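Local coordinates for periplasmic binding protein (PDB 2R79) that binds heme in the periplasm of Pseudomonas aeruginosa and probably delivers it to a membrane transporter for uptake, at residues Pro60-Met69 against Val83-Lys91; Asp165-Ala173 against Leu252-Tyr260. All coordinates share one frame; numbering follows the deposited sequence.

Contact 1 of 2, residues Pro60-Met69 against Val83-Lys91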
# COMPACT_ATOMS: atom_id res chain seq x y z
N PRO A 60 1.13 -14.37 36.03
CA PRO A 60 0.95 -15.61 35.26
C PRO A 60 0.68 -16.85 36.10
O PRO A 60 1.26 -17.03 37.18
CB PRO A 60 2.26 -15.72 34.50
CG PRO A 60 3.24 -15.23 35.51
CD PRO A 60 2.56 -13.99 36.05
N ASP A 61 -0.21 -17.71 35.60
CA ASP A 61 -0.51 -18.96 36.28
C ASP A 61 0.52 -19.98 35.80
O ASP A 61 0.81 -20.95 36.50
CB ASP A 61 -1.91 -19.44 35.93
CG ASP A 61 -2.99 -18.64 36.61
OD1 ASP A 61 -2.96 -18.54 37.86
OD2 ASP A 61 -3.88 -18.11 35.91
N ILE A 62 1.07 -19.75 34.62
CA ILE A 62 2.04 -20.67 34.06
C ILE A 62 2.99 -20.01 33.08
O ILE A 62 2.62 -19.11 32.34
CB ILE A 62 1.34 -21.85 33.35
CG1 ILE A 62 2.38 -22.80 32.75
CG2 ILE A 62 0.41 -21.32 32.27
CD1 ILE A 62 1.77 -24.03 32.09
N LEU A 63 4.24 -20.45 33.11
CA LEU A 63 5.26 -19.95 32.21
C LEU A 63 5.78 -21.16 31.46
O LEU A 63 6.24 -22.13 32.07
CB LEU A 63 6.41 -19.29 32.99
CG LEU A 63 7.65 -18.98 32.14
CD1 LEU A 63 7.26 -18.07 30.97
CD2 LEU A 63 8.72 -18.32 32.99
N ILE A 64 5.70 -21.13 30.13
CA ILE A 64 6.18 -22.23 29.33
C ILE A 64 7.35 -21.79 28.45
O ILE A 64 7.42 -20.64 28.00
CB ILE A 64 5.06 -22.83 28.43
CG1 ILE A 64 4.59 -21.80 27.40
CG2 ILE A 64 3.88 -23.26 29.28
CD1 ILE A 64 3.58 -22.35 26.41
N GLY A 65 8.27 -22.72 28.21
CA GLY A 65 9.43 -22.44 27.39
C GLY A 65 10.18 -23.73 27.14
O GLY A 65 9.76 -24.79 27.61
N THR A 66 11.27 -23.65 26.39
CA THR A 66 12.06 -24.84 26.11
C THR A 66 13.38 -24.76 26.87
O THR A 66 13.52 -23.97 27.80
CB THR A 66 12.37 -24.98 24.60
OG1 THR A 66 13.22 -23.91 24.18
CG2 THR A 66 11.08 -24.95 23.79
N GLU A 67 14.35 -25.58 26.46
CA GLU A 67 15.66 -25.59 27.09
C GLU A 67 16.35 -24.25 26.88
O GLU A 67 17.08 -23.78 27.75
CB GLU A 67 16.54 -26.69 26.48
CG GLU A 67 15.99 -28.09 26.60
CD GLU A 67 14.64 -28.25 25.92
OE1 GLU A 67 14.53 -27.91 24.73
OE2 GLU A 67 13.69 -28.72 26.60
N GLU A 68 16.13 -23.65 25.71
CA GLU A 68 16.75 -22.37 25.38
C GLU A 68 16.16 -21.17 26.11
O GLU A 68 16.52 -20.03 25.82
CB GLU A 68 16.72 -22.15 23.86
CG GLU A 68 15.39 -22.39 23.18
CD GLU A 68 15.52 -22.60 21.68
OE1 GLU A 68 16.31 -23.48 21.28
OE2 GLU A 68 14.84 -21.89 20.90
N MET A 69 15.25 -21.43 27.05
CA MET A 69 14.65 -20.35 27.83
C MET A 69 15.53 -20.12 29.06
O MET A 69 15.94 -21.07 29.72
CB MET A 69 13.23 -20.72 28.27
CG MET A 69 12.67 -19.82 29.37
SD MET A 69 10.96 -20.18 29.80
CE MET A 69 11.12 -21.78 30.61
N VAL A 83 5.55 -18.91 40.69
CA VAL A 83 5.19 -19.08 39.28
C VAL A 83 5.42 -20.52 38.80
O VAL A 83 6.50 -21.09 38.98
CB VAL A 83 6.00 -18.13 38.36
CG1 VAL A 83 5.60 -18.35 36.91
CG2 VAL A 83 5.77 -16.68 38.77
N ARG A 84 4.40 -21.10 38.18
CA ARG A 84 4.51 -22.45 37.65
C ARG A 84 5.30 -22.42 36.34
O ARG A 84 4.82 -21.91 35.32
CB ARG A 84 3.12 -23.03 37.40
CG ARG A 84 3.13 -24.40 36.77
CD ARG A 84 1.71 -24.86 36.47
NE ARG A 84 1.69 -26.13 35.75
CZ ARG A 84 0.58 -26.75 35.37
NH1 ARG A 84 -0.60 -26.21 35.65
NH2 ARG A 84 0.65 -27.90 34.71
N VAL A 85 6.52 -22.95 36.37
CA VAL A 85 7.38 -22.96 35.18
C VAL A 85 7.47 -24.34 34.54
O VAL A 85 7.95 -25.29 35.16
CB VAL A 85 8.81 -22.49 35.53
CG1 VAL A 85 9.72 -22.63 34.32
CG2 VAL A 85 8.77 -21.05 36.00
N GLU A 86 7.01 -24.43 33.30
CA GLU A 86 7.04 -25.69 32.56
C GLU A 86 8.10 -25.62 31.46
O GLU A 86 8.27 -24.58 30.81
CB GLU A 86 5.69 -25.97 31.91
CG GLU A 86 4.54 -26.19 32.88
CD GLU A 86 4.73 -27.43 33.74
OE1 GLU A 86 5.12 -28.48 33.19
OE2 GLU A 86 4.48 -27.35 34.96
N THR A 87 8.80 -26.72 31.25
CA THR A 87 9.83 -26.75 30.21
C THR A 87 9.51 -27.82 29.19
O THR A 87 9.51 -29.00 29.49
CB THR A 87 11.22 -27.03 30.81
OG1 THR A 87 11.57 -25.98 31.71
CG2 THR A 87 12.26 -27.11 29.69
N LEU A 88 9.21 -27.38 27.97
CA LEU A 88 8.91 -28.32 26.90
C LEU A 88 10.20 -28.57 26.14
O LEU A 88 11.24 -28.03 26.50
CB LEU A 88 7.83 -27.76 25.97
CG LEU A 88 6.41 -27.92 26.53
CD1 LEU A 88 6.26 -27.11 27.81
CD2 LEU A 88 5.40 -27.48 25.51
N SER A 89 10.13 -29.39 25.10
CA SER A 89 11.31 -29.73 24.32
C SER A 89 11.47 -28.97 23.01
O SER A 89 10.52 -28.83 22.23
CB SER A 89 11.32 -31.23 24.03
OG SER A 89 12.43 -31.59 23.24
N ALA A 90 12.69 -28.48 22.76
CA ALA A 90 12.98 -27.76 21.53
C ALA A 90 13.67 -28.68 20.53
O ALA A 90 14.02 -28.27 19.43
CB ALA A 90 13.87 -26.56 21.83
N LYS A 91 13.86 -29.93 20.91
CA LYS A 91 14.52 -30.89 20.03
C LYS A 91 13.80 -31.02 18.68
O LYS A 91 12.58 -31.10 18.62
CB LYS A 91 14.63 -32.25 20.72
CG LYS A 91 15.54 -32.21 21.93
CD LYS A 91 15.65 -33.56 22.60
CE LYS A 91 16.51 -33.48 23.87
NZ LYS A 91 16.55 -34.78 24.60

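Contact 2 of 2, residues Asp165-Ala173 against Leu252-Tyr260. With SO4 (sulfate ion), chain C.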
# COMPACT_ATOMS: atom_id res chain seq x y z
N ASP A 165 18.71 -28.27 10.21
CA ASP A 165 19.02 -29.53 9.53
C ASP A 165 17.74 -30.31 9.24
O ASP A 165 17.58 -30.87 8.16
CB ASP A 165 19.95 -30.39 10.40
CG ASP A 165 20.25 -31.74 9.78
OD1 ASP A 165 20.91 -31.78 8.72
OD2 ASP A 165 19.82 -32.78 10.34
N TRP A 166 16.84 -30.33 10.22
CA TRP A 166 15.56 -31.02 10.08
C TRP A 166 14.81 -30.42 8.90
O TRP A 166 14.25 -31.14 8.06
CB TRP A 166 14.75 -30.84 11.35
CG TRP A 166 13.50 -31.64 11.41
CD1 TRP A 166 13.35 -32.89 11.97
CD2 TRP A 166 12.21 -31.26 10.93
NE1 TRP A 166 12.04 -33.28 11.88
CE2 TRP A 166 11.31 -32.31 11.25
CE3 TRP A 166 11.71 -30.13 10.26
CZ2 TRP A 166 9.95 -32.26 10.92
CZ3 TRP A 166 10.36 -30.08 9.94
CH2 TRP A 166 9.49 -31.14 10.27
N VAL A 167 14.79 -29.09 8.83
CA VAL A 167 14.10 -28.40 7.74
C VAL A 167 14.73 -28.69 6.37
O VAL A 167 14.01 -28.86 5.39
CB VAL A 167 14.06 -26.87 7.99
CG1 VAL A 167 13.68 -26.13 6.72
CG2 VAL A 167 13.05 -26.57 9.09
N LEU A 168 16.05 -28.75 6.31
CA LEU A 168 16.70 -29.02 5.03
C LEU A 168 16.38 -30.44 4.58
O LEU A 168 16.07 -30.68 3.41
CB LEU A 168 18.22 -28.82 5.13
CG LEU A 168 18.74 -27.39 5.29
CD1 LEU A 168 20.28 -27.40 5.37
CD2 LEU A 168 18.29 -26.54 4.12
N ASN A 169 16.47 -31.39 5.51
CA ASN A 169 16.19 -32.78 5.17
C ASN A 169 14.74 -32.98 4.76
O ASN A 169 14.47 -33.60 3.73
CB ASN A 169 16.53 -33.70 6.34
CG ASN A 169 18.03 -33.84 6.55
OD1 ASN A 169 18.77 -34.15 5.61
ND2 ASN A 169 18.49 -33.62 7.78
N ARG A 170 13.82 -32.46 5.55
CA ARG A 170 12.41 -32.61 5.24
C ARG A 170 12.00 -31.93 3.95
O ARG A 170 10.98 -32.28 3.37
CB ARG A 170 11.57 -32.08 6.40
CG ARG A 170 11.65 -32.94 7.65
CD ARG A 170 10.86 -34.20 7.48
NE ARG A 170 10.89 -35.03 8.68
CZ ARG A 170 10.03 -36.02 8.91
NH1 ARG A 170 9.08 -36.30 8.03
NH2 ARG A 170 10.12 -36.74 10.02
N ALA A 171 12.79 -30.96 3.49
CA ALA A 171 12.48 -30.27 2.24
C ALA A 171 13.15 -30.93 1.04
O ALA A 171 13.07 -30.42 -0.08
CB ALA A 171 12.88 -28.79 2.33
N GLY A 172 13.82 -32.05 1.26
CA GLY A 172 14.46 -32.76 0.16
C GLY A 172 15.90 -32.40 -0.17
O GLY A 172 16.40 -32.80 -1.22
N ALA A 173 16.59 -31.68 0.70
CA ALA A 173 17.97 -31.30 0.43
C ALA A 173 18.94 -32.11 1.29
O ALA A 173 18.52 -32.79 2.22
CB ALA A 173 18.17 -29.81 0.71
N LEU A 252 8.14 -25.94 4.40
CA LEU A 252 8.74 -27.03 3.64
C LEU A 252 8.27 -27.03 2.19
O LEU A 252 9.04 -27.35 1.28
CB LEU A 252 8.41 -28.38 4.28
CG LEU A 252 8.93 -28.65 5.70
CD1 LEU A 252 8.43 -29.99 6.17
CD2 LEU A 252 10.44 -28.62 5.74
N ALA A 253 7.01 -26.66 1.97
CA ALA A 253 6.46 -26.64 0.62
C ALA A 253 7.16 -25.61 -0.24
O ALA A 253 7.44 -25.86 -1.41
CB ALA A 253 4.96 -26.35 0.66
N ALA A 254 7.44 -24.46 0.34
CA ALA A 254 8.12 -23.40 -0.38
C ALA A 254 9.57 -23.79 -0.66
O ALA A 254 10.04 -23.66 -1.79
CB ALA A 254 8.07 -22.10 0.42
N LEU A 255 10.28 -24.28 0.36
CA LEU A 255 11.67 -24.69 0.18
C LEU A 255 11.84 -25.82 -0.84
O LEU A 255 12.69 -25.74 -1.72
CB LEU A 255 12.28 -25.13 1.51
CG LEU A 255 12.81 -24.03 2.42
CD1 LEU A 255 13.19 -24.62 3.76
CD2 LEU A 255 14.01 -23.35 1.77
N SER A 256 11.03 -26.87 -0.71
CA SER A 256 11.14 -28.00 -1.62
C SER A 256 10.85 -27.58 -3.05
O SER A 256 11.42 -28.14 -3.99
CB SER A 256 10.23 -29.17 -1.18
OG SER A 256 8.85 -28.84 -1.22
N ALA A 257 9.99 -26.58 -3.23
CA ALA A 257 9.67 -26.08 -4.57
C ALA A 257 10.91 -25.39 -5.14
O ALA A 257 11.21 -25.50 -6.33
CB ALA A 257 8.49 -25.12 -4.52
N ALA A 258 11.64 -24.67 -4.28
CA ALA A 258 12.86 -23.98 -4.69
C ALA A 258 13.99 -24.99 -4.94
O ALA A 258 14.85 -24.77 -5.79
CB ALA A 258 13.29 -22.99 -3.63
N PHE A 259 13.98 -26.10 -4.18
CA PHE A 259 15.00 -27.14 -4.31
C PHE A 259 14.80 -28.04 -5.54
O PHE A 259 15.77 -28.59 -6.06
CB PHE A 259 15.03 -28.00 -3.03
CG PHE A 259 15.55 -27.28 -1.81
CD1 PHE A 259 15.36 -27.82 -0.54
CD2 PHE A 259 16.24 -26.07 -1.93
CE1 PHE A 259 15.85 -27.17 0.60
CE2 PHE A 259 16.73 -25.41 -0.80
CZ PHE A 259 16.53 -25.96 0.47
N TYR A 260 13.55 -28.19 -5.98
CA TYR A 260 13.23 -28.99 -7.16
C TYR A 260 12.37 -28.13 -8.06
O TYR A 260 11.17 -28.36 -8.20
CB TYR A 260 12.44 -30.25 -6.77
CG TYR A 260 13.19 -31.18 -5.87
CD1 TYR A 260 13.20 -31.00 -4.49
CD2 TYR A 260 13.97 -32.22 -6.41
CE1 TYR A 260 13.96 -31.82 -3.66
CE2 TYR A 260 14.73 -33.04 -5.59
CZ TYR A 260 14.72 -32.83 -4.22
OH TYR A 260 15.47 -33.66 -3.41
S SO4 C . 12.29 -36.94 13.07
O1 SO4 C . 11.88 -37.96 14.10
O2 SO4 C . 13.73 -36.54 13.23
O3 SO4 C . 12.05 -37.56 11.74
O4 SO4 C . 11.44 -35.71 13.15

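Contact 1 of 2, residues Pro60-Met69 against Val83-Lys91
Leu63 and Glu86 lie at the centre of this contact, where two strands run parallel. Leu63 N gives a hydrogen bond to Arg84 O at 2.7 Å. Leu63 O takes one from Glu86 N, and this bond is nearly straight, 170° at the hydrogen. Gly65 continues the pattern. Gly65 N bonds Glu86 O at a longer 3.2 Å, and Gly65 O receives Leu88 N. On one face of the sheet Leu63 and Val85 lie side by side, with CD2 of Leu63 4.1 Å from CG2 of Val85. Met69 CE reaches CG1 of the same valine, because the chain of Met69 bends at its last torsion. Past the strands, Glu67 folds back through a bend at chi2 (60°). Glu67 OE1 accepts from Ala90 N at 2.8 Å on the syn lone pair. The unit is a beta-alpha-beta crossover at the edge of a four-stranded parallel sheet, and strand 85-87 is the outermost strand within the chain. Towards the other face, CD1 of Ile62 packs 3.6 Å from CG of Glu86 and also sits over one face of the Arg84 guanidinium, offset toward its rim. Arg84 NE donates to Glu86 OE2 in a salt bridge that lies in the guanidinium plane but meets the carboxylate from above its own plane. Helix 72-80 covers the face of Leu63 and Val85 and links the two strands. Trp107 of helix 94-108 adds a cation-pi contact to Arg84. Glu68, in the turn from Thr66 to Met69, turns OE2 to Gln47 NE2 and Gly242 N.

Contact 2 of 2, residues Asp165-Ala173 against Leu252-Tyr260
Leu252 sends CG away from its own carbonyl carbon (chi1 -63°) and keeps an extended chi2 (177°), which carries CD2 to Val167 O and Arg170 CB. The contact is a helix-helix packing between helix 163-170 and helix 248-259; the axes of segments 165-170 and 252-259 cross at -58°, 9.7 Å apart at closest. Ala171 lies at the close point. CB of Ala171 packs 3.8 Å from CB of Leu255 and touches CE1 of Phe259. The side chains of Val167 and Leu255 cross at about a right angle, CG1 of Val167 3.4 Å from CD1 of Leu255. The Phe259 ring receives Ala171 O at its edge, near the ring plane, while Ala173 CB comes in obliquely at 3.5 Å from CE1 of Phe259. Gly172 ends the first helix in a Schellman motif with positive phi, and its CA sits at the edge of the Tyr260 ring, in the ring plane. Strand 143-150 flanks the pair through Val144, which touches Leu168, Ala173 and Phe259. Helix 111-135 packs against Leu252, Ser256 and Tyr260. At the outer end, CG of Arg170 lies over the centre of the Trp166 ring. Both residues hold a sulfate ion, probably from the crystallisation liquor: Trp166 NE1 donates to sulfate O4 at 2.8 Å and Arg170 NH2 to sulfate O3. At the other end, Tyr260 OH donates to Gly172 O over 2.5 Å, in the carbonyl plane and on a lone pair.

Overall arrangement
The two contacts lie on opposite sides of the chain's centre, with their centres 29 Å apart. They do not touch, and their nearest atoms are about 7 Å apart. Contact 1 closes along the chain before contact 2 opens. Contact 1 is a strand pair in the four-stranded parallel sheet, and contact 2 packs two helices beside the mixed sheet. In contact 1 the side chain of Glu68 is about 6 Å from a bound heme and about 6 Å from that of Tyr46, the axial ligand of the iron. Contact 2 lies away from the heme-binding residues, with the side chain of Val167 about 10 Å from a bound heme.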